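Local structure of alginate lyase (Paenibacillus sp. FPU-7, 6KFN) at residues Ser74-Gly79 against Gly95-His100; Val119-Gly124 against Glu147-Gly152; Lys163-Asn168 against Glu188-Thr193. The protein cleaves the polysaccharide alginate, probably by the beta-elimination that defines the alginate lyases, and is built as a right-handed beta-helix. All coordinates share one frame; numbering follows the deposited sequence.

The three contacts join successive turns of one right-handed parallel beta-helix and come in sequence along the chain, without interleaving, so the helix is built turn on turn from successive pairings. Contacts 1 and 2 lie in the same ten-stranded parallel sheet, where strands 94-99 and 119-122 are neighbours; their centres are about 10 Å apart, and the salt bridge from Asp-99 to Arg-122 joins them. Contact 3 lies in the loops that follow strands 149-151 and 184-186 of that sheet, its centre about 10 Å from that of contact 2 and about 16 Å from contact 1. Thr-190 and Ala-165 pack against the ends of the contact 2 strands, so sheet stacking passes into loop stacking.

Contact 1. Residues Ser74-Gly79 against Gly95-His100; sequences SLYVTG and GIMLDH
Tyr-76 and Met-97 both set CG anti to the backbone N (chi1 -178° and 178°), so the two side chains leave their strands side by side on one face of the sheet. The tyrosine continues along its neighbour: the ring runs alongside the methionine, CE1 lying 3.8 Å from Met-97 CG, and its hydroxyl reaches Asp-99. Met-97 bends at chi2 and chi3 and carries its sulfur off toward His-120 and Arg-122 of the next strand. At the ring tip, Tyr-76 OH donates to the anti lone pair of Asp-99 OD2 over a short 2.6 Å, with ring and carboxylate planes steeply inclined. The other carboxylate oxygen, OD1, forms a salt bridge with Arg-122, so the acid is gripped from two sides and its charged form is probably stabilised. Thr-78 CG2 covers one face of the tyrosine ring near its rim.

Beneath these side chains runs the parallel pairing of consecutive turns in a right-handed beta-helix, the pectate lyase-like fold, with strand axes 4.8 Å apart. Val-77 sits at its centre: its N donates to Met-97 O at 2.8 Å and nearly straight (170°), while its O accepts from Asp-99 N at 3.0 Å. On the opposite face, equivalent positions stack inside the helix. Leu-75 meets Ile-96, and Val-77 lies over Leu-98 with CB 4.3 Å from its CG; Val-77 CG2 also touches Ile-96 CG2, while Ile-84 and Trp-82 of strand 82-85 close over Val-77.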
ATOM      1  N   SER A  74      12.393   5.370   2.129  1.00  7.12           N
ATOM      2  CA  SER A  74      13.275   4.258   2.401  0.82  8.60           C
ATOM      3  C   SER A  74      13.802   3.655   1.102  1.00  7.00           C
ATOM      4  O   SER A  74      14.987   3.339   0.975  1.00  9.11           O
ATOM      5  CB  SER A  74      12.613   3.176   3.218  0.82 10.22           C
ATOM      6  OG  SER A  74      11.934   3.685   4.376  0.82 20.49           O
ATOM      7  N   LEU A  75      12.924   3.526   0.106  1.00  6.07           N
ATOM      8  CA  LEU A  75      13.278   2.972  -1.192  1.00  6.06           C
ATOM      9  C   LEU A  75      12.403   3.634  -2.244  1.00  5.47           C
ATOM     10  O   LEU A  75      11.190   3.720  -2.082  1.00  6.22           O
ATOM     11  CB  LEU A  75      13.065   1.458  -1.173  1.00  6.20           C
ATOM     12  CG  LEU A  75      13.454   0.696  -2.446  1.00  6.88           C
ATOM     13  CD1 LEU A  75      14.989   0.786  -2.720  1.00  7.59           C
ATOM     14  CD2 LEU A  75      13.015  -0.743  -2.365  1.00  9.06           C
ATOM     15  N   TYR A  76      13.036   4.063  -3.343  1.00  5.64           N
ATOM     16  CA  TYR A  76      12.357   4.709  -4.472  1.00  5.74           C
ATOM     17  C   TYR A  76      12.603   3.827  -5.689  1.00  5.67           C
ATOM     18  O   TYR A  76      13.751   3.697  -6.125  1.00  6.64           O
ATOM     19  CB  TYR A  76      12.918   6.111  -4.694  1.00  6.83           C
ATOM     20  CG  TYR A  76      12.290   6.912  -5.801  1.00  6.34           C
ATOM     21  CD1 TYR A  76      10.961   6.806  -6.136  1.00  6.68           C
ATOM     22  CD2 TYR A  76      13.040   7.815  -6.531  1.00  8.31           C
ATOM     23  CE1 TYR A  76      10.384   7.612  -7.119  1.00  7.31           C
ATOM     24  CE2 TYR A  76      12.484   8.619  -7.505  1.00  8.66           C
ATOM     25  CZ  TYR A  76      11.161   8.507  -7.807  1.00  7.27           C
ATOM     26  OH  TYR A  76      10.646   9.312  -8.782  1.00  8.77           O
ATOM     27  N   VAL A  77      11.546   3.228  -6.240  1.00  5.29           N
ATOM     28  CA  VAL A  77      11.644   2.277  -7.340  1.00  5.42           C
ATOM     29  C   VAL A  77      11.094   2.957  -8.587  1.00  5.31           C
ATOM     30  O   VAL A  77       9.933   3.356  -8.615  1.00  5.79           O
ATOM     31  CB  VAL A  77      10.866   0.987  -7.038  1.00  5.91           C
ATOM     32  CG1 VAL A  77      11.107  -0.022  -8.169  1.00  6.54           C
ATOM     33  CG2 VAL A  77      11.243   0.396  -5.687  1.00  6.78           C
ATOM     34  N   THR A  78      11.933   3.044  -9.634  1.00  5.72           N
ATOM     35  CA  THR A  78      11.582   3.654 -10.899  1.00  6.11           C
ATOM     36  C   THR A  78      11.815   2.738 -12.079  1.00  6.78           C
ATOM     37  O   THR A  78      11.591   3.163 -13.212  1.00 12.17           O
ATOM     38  CB  THR A  78      12.287   4.999 -11.114  1.00  7.36           C
ATOM     39  OG1 THR A  78      13.689   4.802 -10.969  1.00  7.59           O
ATOM     40  CG2 THR A  78      11.812   6.044 -10.129  1.00  8.08           C
ATOM     41  N   GLY A  79      12.238   1.507 -11.845  1.00  7.20           N
ATOM     42  CA  GLY A  79      12.403   0.513 -12.890  1.00  8.00           C
ATOM     43  C   GLY A  79      11.430  -0.644 -12.675  1.00  6.34           C
ATOM     44  O   GLY A  79      10.709  -0.735 -11.693  1.00  7.67           O
ATOM     45  N   GLY A  95       7.646   5.168   2.820  1.00  6.61           N
ATOM     46  CA  GLY A  95       8.335   3.903   2.918  1.00  6.15           C
ATOM     47  C   GLY A  95       8.907   3.481   1.563  1.00  5.80           C
ATOM     48  O   GLY A  95      10.102   3.584   1.318  1.00  7.30           O
ATOM     49  N   ILE A  96       8.009   3.026   0.686  1.00  4.95           N
ATOM     50  CA  ILE A  96       8.374   2.668  -0.679  1.00  5.18           C
ATOM     51  C   ILE A  96       7.535   3.519  -1.618  1.00  4.92           C
ATOM     52  O   ILE A  96       6.308   3.497  -1.557  1.00  5.69           O
ATOM     53  CB  ILE A  96       8.179   1.178  -0.977  1.00  6.11           C
ATOM     54  CG1 ILE A  96       8.882   0.321   0.032  1.00  7.94           C
ATOM     55  CG2 ILE A  96       8.664   0.888  -2.399  1.00  8.50           C
ATOM     56  CD1 ILE A  96       8.686  -1.187  -0.178  1.00 17.00           C
ATOM     57  N   MET A  97       8.201   4.263  -2.485  1.00  5.54           N
ATOM     58  CA  MET A  97       7.564   5.020  -3.550  1.00  6.59           C
ATOM     59  C   MET A  97       7.926   4.354  -4.861  1.00  5.28           C
ATOM     60  O   MET A  97       9.106   4.118  -5.126  1.00  5.74           O
ATOM     61  CB  MET A  97       8.059   6.474  -3.549  1.00  8.08           C
ATOM     62  CG  MET A  97       7.483   7.349  -4.668  1.00 10.32           C
ATOM     63  SD  MET A  97       5.716   7.688  -4.559  1.00 10.28           S
ATOM     64  CE  MET A  97       5.698   8.731  -3.143  1.00 12.01           C
ATOM     65  N   LEU A  98       6.913   4.054  -5.687  1.00  5.63           N
ATOM     66  CA  LEU A  98       7.103   3.542  -7.045  0.54  3.61           C
ATOM     67  C   LEU A  98       6.629   4.600  -8.019  1.00  4.89           C
ATOM     68  O   LEU A  98       5.501   5.054  -7.924  1.00  5.38           O
ATOM     69  CB  LEU A  98       6.308   2.252  -7.244  0.54  3.84           C
ATOM     70  CG  LEU A  98       6.703   1.232  -6.124  0.54  6.67           C
ATOM     71  CD1 LEU A  98       5.797   1.207  -4.916  0.54  6.96           C
ATOM     72  CD2 LEU A  98       6.663  -0.130  -6.840  0.54 22.74           C
ATOM     73  N   ASP A  99       7.512   5.015  -8.929  1.00  5.35           N
ATOM     74  CA  ASP A  99       7.176   5.918 -10.029  1.00  5.21           C
ATOM     75  C   ASP A  99       7.437   5.176 -11.334  1.00  5.19           C
ATOM     76  O   ASP A  99       8.561   4.727 -11.579  1.00  5.63           O
ATOM     77  CB  ASP A  99       7.949   7.220 -10.032  1.00  6.17           C
ATOM     78  CG  ASP A  99       7.325   8.345  -9.251  1.00  6.36           C
ATOM     79  OD1 ASP A  99       6.090   8.367  -9.105  1.00  7.27           O
ATOM     80  OD2 ASP A  99       8.077   9.305  -8.910  1.00  8.08           O
ATOM     81  N   HIS A 100       6.397   5.072 -12.170  1.00  5.41           N
ATOM     82  CA  HIS A 100       6.495   4.393 -13.464  1.00  5.82           C
ATOM     83  C   HIS A 100       7.253   3.077 -13.363  1.00  6.00           C
ATOM     84  O   HIS A 100       8.069   2.745 -14.216  1.00  7.91           O
ATOM     85  CB  HIS A 100       6.985   5.301 -14.592  1.00  6.65           C
ATOM     86  CG  HIS A 100       8.289   5.972 -14.346  1.00  7.64           C
ATOM     87  ND1 HIS A 100       9.504   5.324 -14.419  1.00 10.75           N
ATOM     88  CD2 HIS A 100       8.547   7.258 -14.016  1.00 10.57           C
ATOM     89  CE1 HIS A 100      10.454   6.198 -14.147  1.00 12.86           C
ATOM     90  NE2 HIS A 100       9.912   7.371 -13.907  1.00 14.05           N
TER

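Contact 2. Residues Val119-Gly124 against Glu147-Gly152; sequences VHFRDG and EGIYVG. With NA (sodium ion), chain B.
An imidazole and a phenol ring lie stacked one turn apart: His-120 and Tyr-150, paired directly across two parallel strands, form an offset stack with centroids 4.1 Å apart and planes inclined by 30°. Both set CG anti to the backbone N and point the same way. Tyr-150 CD1 lies over one imidazole face, toward the rim, 3.2 Å from His-120 NE2, and the methylene CB of Tyr-150 adds a CH-pi contact over that face. Arg-122 CD covers the opposite face. The histidine's rotation is fixed at both nitrogens: NE2 donates to Gly-152 O at 2.8 Å, close to the ring plane and nearly along the C=O axis, while ND1 is hydrogen-bonded to Glu-117. An alanine in place of His-120 would remove the stack and both bonds, and would probably loosen the hold on Gly-152 and the packing around Tyr-150.

The backbone follows the regular parallel pairing of beta-helix turns. Tyr-150 N donates to Val-119 O at 2.8 Å, and Phe-121 N to Tyr-150 O at 2.9 Å. Facing the interior, the Phe-121 ring presents its edge to Ile-149, with CE2 3.8 Å from Ile-149 CG2, and also touches Val-151.

Just before strand 149-151, Glu-147 binds sodium through OE2 at 2.3 Å; three waters, Glu-182 and Asp-185 complete the site. The two hydrogen-bonded nitrogens of His-120, with a carboxylate at ND1 and a carbonyl accepting from NE2, may favour the protonated form, although Arg-122 over the other face would work against it.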
ATOM      1  N   VAL A 119       3.345   2.899   1.417  1.00  4.36           N
ATOM      2  CA  VAL A 119       3.645   2.449   0.057  1.00  4.60           C
ATOM      3  C   VAL A 119       2.809   3.281  -0.891  1.00  5.05           C
ATOM      4  O   VAL A 119       1.605   3.435  -0.668  1.00  6.69           O
ATOM      5  CB  VAL A 119       3.345   0.954  -0.123  1.00  5.69           C
ATOM      6  CG1 VAL A 119       3.565   0.484  -1.576  1.00  7.66           C
ATOM      7  CG2 VAL A 119       4.209   0.131   0.836  1.00  6.99           C
ATOM      8  N   HIS A 120       3.406   3.772  -1.971  1.00  5.23           N
ATOM      9  CA  HIS A 120       2.680   4.579  -2.941  1.00  5.11           C
ATOM     10  C   HIS A 120       3.021   4.112  -4.350  1.00  5.03           C
ATOM     11  O   HIS A 120       4.180   4.142  -4.760  1.00  6.25           O
ATOM     12  CB  HIS A 120       3.036   6.034  -2.763  1.00  5.75           C
ATOM     13  CG  HIS A 120       2.160   7.016  -3.494  1.00  5.45           C
ATOM     14  ND1 HIS A 120       2.004   8.276  -3.021  1.00  6.25           N
ATOM     15  CD2 HIS A 120       1.355   6.930  -4.589  1.00  5.60           C
ATOM     16  CE1 HIS A 120       1.205   8.965  -3.823  1.00  7.69           C
ATOM     17  NE2 HIS A 120       0.833   8.178  -4.804  1.00  5.81           N
ATOM     18  N   PHE A 121       1.997   3.641  -5.081  1.00  4.81           N
ATOM     19  CA  PHE A 121       2.114   3.303  -6.502  1.00  5.00           C
ATOM     20  C   PHE A 121       1.759   4.559  -7.307  1.00  4.60           C
ATOM     21  O   PHE A 121       0.612   5.002  -7.259  1.00  5.83           O
ATOM     22  CB  PHE A 121       1.150   2.189  -6.885  1.00  5.21           C
ATOM     23  CG  PHE A 121       1.338   0.908  -6.109  1.00  4.98           C
ATOM     24  CD1 PHE A 121       2.272  -0.001  -6.503  1.00  6.00           C
ATOM     25  CD2 PHE A 121       0.578   0.626  -5.002  1.00  6.36           C
ATOM     26  CE1 PHE A 121       2.458  -1.184  -5.816  1.00  7.13           C
ATOM     27  CE2 PHE A 121       0.748  -0.549  -4.303  1.00  7.54           C
ATOM     28  CZ  PHE A 121       1.706  -1.478  -4.724  1.00  6.89           C
ATOM     29  N   ARG A 122       2.736   5.158  -7.990  1.00  4.82           N
ATOM     30  CA  ARG A 122       2.526   6.474  -8.601  1.00  4.88           C
ATOM     31  C   ARG A 122       2.994   6.483 -10.044  1.00  4.74           C
ATOM     32  O   ARG A 122       3.814   5.669 -10.494  1.00  4.91           O
ATOM     33  CB  ARG A 122       3.258   7.538  -7.749  1.00  5.08           C
ATOM     34  CG  ARG A 122       2.825   8.972  -8.005  1.00  6.33           C
ATOM     35  CD  ARG A 122       3.439   9.966  -7.042  1.00  7.12           C
ATOM     36  NE  ARG A 122       4.872  10.100  -7.287  1.00  7.12           N
ATOM     37  CZ  ARG A 122       5.666  10.883  -6.571  1.00  8.83           C
ATOM     38  NH1 ARG A 122       5.190  11.640  -5.598  1.00 11.23           N
ATOM     39  NH2 ARG A 122       6.968  10.920  -6.839  1.00 10.76           N
ATOM     40  N   ASP A 123       2.495   7.482 -10.778  1.00  5.04           N
ATOM     41  CA  ASP A 123       3.010   7.796 -12.110  1.00  4.92           C
ATOM     42  C   ASP A 123       2.998   6.565 -13.014  1.00  4.98           C
ATOM     43  O   ASP A 123       3.983   6.188 -13.627  1.00  5.48           O
ATOM     44  CB  ASP A 123       4.390   8.451 -12.044  1.00  6.15           C
ATOM     45  CG  ASP A 123       4.815   9.106 -13.327  1.00  6.72           C
ATOM     46  OD1 ASP A 123       3.949   9.488 -14.126  1.00  7.19           O
ATOM     47  OD2 ASP A 123       6.039   9.285 -13.513  1.00 10.91           O
ATOM     48  N   GLY A 124       1.809   5.950 -13.106  1.00  5.14           N
ATOM     49  CA  GLY A 124       1.622   4.853 -14.045  1.00  5.28           C
ATOM     50  C   GLY A 124       2.103   3.496 -13.559  1.00  4.75           C
ATOM     51  O   GLY A 124       2.001   2.532 -14.317  1.00  5.60           O
ATOM     52  N   GLU A 147      -1.519   7.350   4.801  1.00  4.39           N
ATOM     53  CA  GLU A 147      -2.133   6.121   4.315  1.00  4.60           C
ATOM     54  C   GLU A 147      -1.166   4.953   4.459  1.00  4.62           C
ATOM     55  O   GLU A 147       0.048   5.103   4.378  1.00  5.36           O
ATOM     56  CB  GLU A 147      -2.540   6.250   2.845  1.00  5.53           C
ATOM     57  CG  GLU A 147      -3.594   7.315   2.582  1.00  6.37           C
ATOM     58  CD  GLU A 147      -3.115   8.743   2.468  1.00  5.98           C
ATOM     59  OE1 GLU A 147      -1.913   9.022   2.560  1.00  6.28           O
ATOM     60  OE2 GLU A 147      -3.983   9.632   2.281  1.00  7.92           O
ATOM     61  N   GLY A 148      -1.725   3.759   4.633  1.00  4.33           N
ATOM     62  CA  GLY A 148      -0.897   2.571   4.574  1.00  4.18           C
ATOM     63  C   GLY A 148      -0.348   2.334   3.173  1.00  3.92           C
ATOM     64  O   GLY A 148       0.863   2.264   2.953  1.00  4.16           O
ATOM     65  N   ILE A 149      -1.284   2.211   2.239  1.00  3.91           N
ATOM     66  CA  ILE A 149      -1.012   2.010   0.828  1.00  4.20           C
ATOM     67  C   ILE A 149      -1.851   3.043   0.051  1.00  4.13           C
ATOM     68  O   ILE A 149      -3.056   3.180   0.280  1.00  4.94           O
ATOM     69  CB  ILE A 149      -1.330   0.589   0.358  1.00  4.51           C
ATOM     70  CG1 ILE A 149      -0.581  -0.431   1.231  1.00  4.96           C
ATOM     71  CG2 ILE A 149      -1.009   0.430  -1.118  1.00  5.57           C
ATOM     72  CD1 ILE A 149      -0.928  -1.865   0.940  1.00  5.86           C
ATOM     73  N   TYR A 150      -1.192   3.723  -0.872  1.00  4.43           N
ATOM     74  CA  TYR A 150      -1.767   4.829  -1.646  1.00  4.61           C
ATOM     75  C   TYR A 150      -1.580   4.455  -3.116  1.00  4.27           C
ATOM     76  O   TYR A 150      -0.448   4.224  -3.555  1.00  5.21           O
ATOM     77  CB  TYR A 150      -1.029   6.101  -1.281  1.00  5.78           C
ATOM     78  CG  TYR A 150      -1.621   7.408  -1.712  1.00  6.56           C
ATOM     79  CD1 TYR A 150      -1.792   7.764  -3.029  1.00  5.85           C
ATOM     80  CD2 TYR A 150      -1.855   8.363  -0.768  1.00 20.36           C
ATOM     81  CE1 TYR A 150      -2.224   9.033  -3.396  1.00  6.78           C
ATOM     82  CE2 TYR A 150      -2.301   9.648  -1.130  1.00 27.79           C
ATOM     83  CZ  TYR A 150      -2.492   9.957  -2.448  1.00 13.55           C
ATOM     84  OH  TYR A 150      -2.846  11.229  -2.807  1.00 15.28           O
ATOM     85  N   VAL A 151      -2.690   4.322  -3.849  1.00  3.89           N
ATOM     86  CA  VAL A 151      -2.641   3.839  -5.226  1.00  4.19           C
ATOM     87  C   VAL A 151      -3.045   4.973  -6.159  1.00  4.06           C
ATOM     88  O   VAL A 151      -4.201   5.387  -6.159  1.00  4.64           O
ATOM     89  CB  VAL A 151      -3.530   2.604  -5.425  1.00  4.63           C
ATOM     90  CG1 VAL A 151      -3.219   1.956  -6.782  1.00  5.14           C
ATOM     91  CG2 VAL A 151      -3.407   1.590  -4.285  1.00  5.15           C
ATOM     92  N   GLY A 152      -2.100   5.466  -6.971  1.00  4.32           N
ATOM     93  CA  GLY A 152      -2.362   6.525  -7.925  1.00  4.41           C
ATOM     94  C   GLY A 152      -2.179   7.910  -7.361  1.00  4.56           C
ATOM     95  O   GLY A 152      -1.416   8.140  -6.428  1.00  5.95           O
TER
HETATM   96 NA    NA B 401      -6.308   9.717   2.030  1.00  8.11          NA
HETATM   97  O   HOH W   1      -5.702  11.611   0.631  1.00 21.89           O
HETATM   98  O   HOH W   2      -6.329  11.098   3.990  1.00 10.65           O
HETATM   99  O   HOH W   3      -8.617  10.257   1.984  1.00 15.32           O

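Contact 3. Residues Lys163-Asn168 against Glu188-Thr193; sequences KSADRN and EGTVGT
Asp-166 and Val-191 cross obliquely, and that crossing joins two loops stacked on consecutive turns of the beta-helix. With CG anti to its carbonyl carbon (chi1 -70°), Asp-166 swings its carboxylate across to the other loop, where OD1 accepts from Val-191 N at 2.8 Å. The donor approaches from above the carboxylate plane, and the flat of the group lies against the valine, whose CB is 3.9 Å from Asp-166 CG. Val-191 is held at its other end too, since its O accepts from Arg-167 N at 2.9 Å in the carbonyl plane. The side chain of Arg-167 turns away from this loop and forms a salt bridge with Asp-127.

Thr-190 points its methyl, rather than its hydroxyl, at the facing loop: CG2 lies 3.4 Å from Ala-165 O, while OG1 bonds to Lys-187 O. The aliphatic part of Lys-163 passes alongside Gly-189, its CG and CD both 3.9 Å from Gly-189 CA. A CB at Gly-189 would collide with Lys-163 CB and, at this glycine's backbone angles, crowd the carbonyl O of Glu-188.

Two waters bridge the loops between groups that do not bond to each other directly. One lies within hydrogen-bonding distance of both Lys-163 O and Glu-188 O, with more acceptors around it than it has protons. The other donates to Ala-165 O at 2.7 Å and accepts from Asn-168 N; Thr-193 OG1 is hydrogen-bonded to it at 2.8 Å, and Asn-168 ND2, also bound to Ser-125 O, adds a weak bond. The polar part of the contact therefore rests on two direct bonds and two waters: a carboxylate takes the place of a backbone acceptor for Val-191 N, and water joins groups that the irregular backbones leave apart.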
ATOM      1  N   LYS A 163      -1.997   9.005 -14.032  1.00  5.28           N
ATOM      2  CA  LYS A 163      -3.016   8.509 -13.105  0.77  5.15           C
ATOM      3  C   LYS A 163      -3.168   7.002 -13.158  1.00  4.87           C
ATOM      4  O   LYS A 163      -3.755   6.397 -12.236  1.00  4.88           O
ATOM      5  CB  LYS A 163      -4.362   9.168 -13.450  0.77  4.44           C
ATOM      6  CG  LYS A 163      -5.011   8.651 -14.738  0.77  4.43           C
ATOM      7  CD  LYS A 163      -6.180   9.494 -15.153  0.77  6.09           C
ATOM      8  CE  LYS A 163      -6.953   8.859 -16.292  0.77 12.66           C
ATOM      9  NZ  LYS A 163      -7.940   9.778 -16.930  0.77 26.90           N
ATOM     10  N   SER A 164      -2.721   6.365 -14.238  1.00  4.59           N
ATOM     11  CA  SER A 164      -3.051   4.963 -14.513  1.00  4.94           C
ATOM     12  C   SER A 164      -2.078   4.003 -13.816  1.00  4.76           C
ATOM     13  O   SER A 164      -1.346   3.233 -14.448  1.00  5.56           O
ATOM     14  CB  SER A 164      -3.070   4.722 -16.014  1.00  5.55           C
ATOM     15  OG  SER A 164      -4.081   5.503 -16.657  1.00  6.70           O
ATOM     16  N   ALA A 165      -2.103   4.043 -12.484  1.00  4.64           N
ATOM     17  CA  ALA A 165      -1.386   3.077 -11.657  1.00  4.36           C
ATOM     18  C   ALA A 165      -2.329   1.892 -11.477  1.00  4.19           C
ATOM     19  O   ALA A 165      -3.127   1.831 -10.536  1.00  4.78           O
ATOM     20  CB  ALA A 165      -1.005   3.712 -10.320  1.00  4.88           C
ATOM     21  N   ASP A 166      -2.275   0.969 -12.449  1.00  4.33           N
ATOM     22  CA  ASP A 166      -3.346   0.025 -12.705  1.00  4.41           C
ATOM     23  C   ASP A 166      -2.955  -1.414 -12.369  1.00  4.40           C
ATOM     24  O   ASP A 166      -1.788  -1.811 -12.451  1.00  4.74           O
ATOM     25  CB  ASP A 166      -3.766   0.106 -14.164  1.00  5.24           C
ATOM     26  CG  ASP A 166      -4.500   1.441 -14.503  1.00  6.02           C
ATOM     27  OD1 ASP A 166      -4.816   2.218 -13.592  1.00  6.04           O
ATOM     28  OD2 ASP A 166      -4.762   1.693 -15.698  1.00  8.49           O
ATOM     29  N   ARG A 167      -3.982  -2.206 -12.035  1.00  4.34           N
ATOM     30  CA  ARG A 167      -3.830  -3.640 -11.846  1.00  5.12           C
ATOM     31  C   ARG A 167      -2.819  -3.984 -10.755  1.00  5.05           C
ATOM     32  O   ARG A 167      -2.191  -5.035 -10.786  1.00  6.96           O
ATOM     33  CB  ARG A 167      -3.515  -4.375 -13.170  1.00  5.82           C
ATOM     34  CG  ARG A 167      -4.567  -4.143 -14.242  1.00  6.85           C
ATOM     35  CD  ARG A 167      -4.131  -4.751 -15.605  1.00  8.38           C
ATOM     36  NE  ARG A 167      -2.905  -4.166 -16.096  1.00  7.45           N
ATOM     37  CZ  ARG A 167      -2.754  -2.959 -16.613  1.00  7.50           C
ATOM     38  NH1 ARG A 167      -3.808  -2.247 -16.995  1.00  9.73           N
ATOM     39  NH2 ARG A 167      -1.550  -2.459 -16.783  1.00  8.55           N
ATOM     40  N   ASN A 168      -2.693  -3.111  -9.757  1.00  4.45           N
ATOM     41  CA  ASN A 168      -1.851  -3.413  -8.614  1.00  4.46           C
ATOM     42  C   ASN A 168      -2.620  -4.256  -7.614  1.00  4.43           C
ATOM     43  O   ASN A 168      -3.818  -4.098  -7.423  1.00  5.27           O
ATOM     44  CB  ASN A 168      -1.343  -2.115  -7.975  1.00  4.49           C
ATOM     45  CG  ASN A 168      -0.445  -1.364  -8.924  1.00  4.31           C
ATOM     46  OD1 ASN A 168       0.578  -1.907  -9.365  1.00  4.69           O
ATOM     47  ND2 ASN A 168      -0.783  -0.116  -9.241  1.00  4.30           N
ATOM     48  N   GLU A 188      -8.840   8.000  -7.777  1.00  4.28           N
ATOM     49  CA  GLU A 188      -9.405   8.238  -9.091  1.00  4.35           C
ATOM     50  C   GLU A 188      -8.318   8.115 -10.146  1.00  4.24           C
ATOM     51  O   GLU A 188      -7.191   8.579  -9.973  1.00  4.55           O
ATOM     52  CB  GLU A 188     -10.071   9.617  -9.132  1.00  4.71           C
ATOM     53  CG  GLU A 188      -9.166  10.826  -8.817  1.00  5.22           C
ATOM     54  CD  GLU A 188      -9.091  11.268  -7.354  1.00  5.13           C
ATOM     55  OE1 GLU A 188      -9.180  10.412  -6.441  1.00  5.25           O
ATOM     56  OE2 GLU A 188      -8.922  12.493  -7.166  1.00  6.09           O
ATOM     57  N   GLY A 189      -8.695   7.525 -11.282  1.00  4.32           N
ATOM     58  CA  GLY A 189      -7.794   7.304 -12.403  1.00  4.69           C
ATOM     59  C   GLY A 189      -7.179   5.926 -12.465  1.00  4.65           C
ATOM     60  O   GLY A 189      -6.706   5.527 -13.523  1.00  5.09           O
ATOM     61  N   THR A 190      -7.152   5.218 -11.321  1.00  4.27           N
ATOM     62  CA  THR A 190      -6.641   3.857 -11.293  1.00  4.32           C
ATOM     63  C   THR A 190      -7.730   2.877 -11.679  1.00  4.19           C
ATOM     64  O   THR A 190      -8.915   3.089 -11.387  1.00  4.39           O
ATOM     65  CB  THR A 190      -6.081   3.493  -9.908  1.00  4.26           C
ATOM     66  OG1 THR A 190      -7.142   3.372  -8.935  1.00  4.31           O
ATOM     67  CG2 THR A 190      -5.018   4.463  -9.442  1.00  4.79           C
ATOM     68  N   VAL A 191      -7.307   1.774 -12.293  1.00  4.30           N
ATOM     69  CA  VAL A 191      -8.202   0.714 -12.728  1.00  4.49           C
ATOM     70  C   VAL A 191      -7.673  -0.629 -12.255  1.00  4.25           C
ATOM     71  O   VAL A 191      -6.509  -0.939 -12.448  1.00  4.52           O
ATOM     72  CB  VAL A 191      -8.347   0.730 -14.264  1.00  5.34           C
ATOM     73  CG1 VAL A 191      -9.125  -0.386 -14.758  1.00  6.94           C
ATOM     74  CG2 VAL A 191      -8.928   2.055 -14.748  1.00  7.24           C
ATOM     75  N   GLY A 192      -8.561  -1.442 -11.678  1.00  4.25           N
ATOM     76  CA  GLY A 192      -8.264  -2.843 -11.464  1.00  4.54           C
ATOM     77  C   GLY A 192      -7.484  -3.198 -10.211  1.00  4.26           C
ATOM     78  O   GLY A 192      -6.898  -4.273 -10.135  1.00  5.47           O
ATOM     79  N   THR A 193      -7.443  -2.300  -9.233  1.00  4.29           N
ATOM     80  CA  THR A 193      -6.753  -2.587  -7.979  1.00  3.89           C
ATOM     81  C   THR A 193      -7.440  -3.752  -7.280  1.00  4.16           C
ATOM     82  O   THR A 193      -8.664  -3.749  -7.138  1.00  5.14           O
ATOM     83  CB  THR A 193      -6.804  -1.353  -7.070  1.00  4.23           C
ATOM     84  OG1 THR A 193      -6.306  -0.201  -7.759  1.00  4.45           O
ATOM     85  CG2 THR A 193      -5.938  -1.551  -5.829  1.00  4.92           C
TER
HETATM   86  O   HOH W   4      -4.493   7.889 -10.048  1.00  5.21           O
HETATM   87  O   HOH W   5      -3.922  -0.474  -9.269  1.00  4.79           O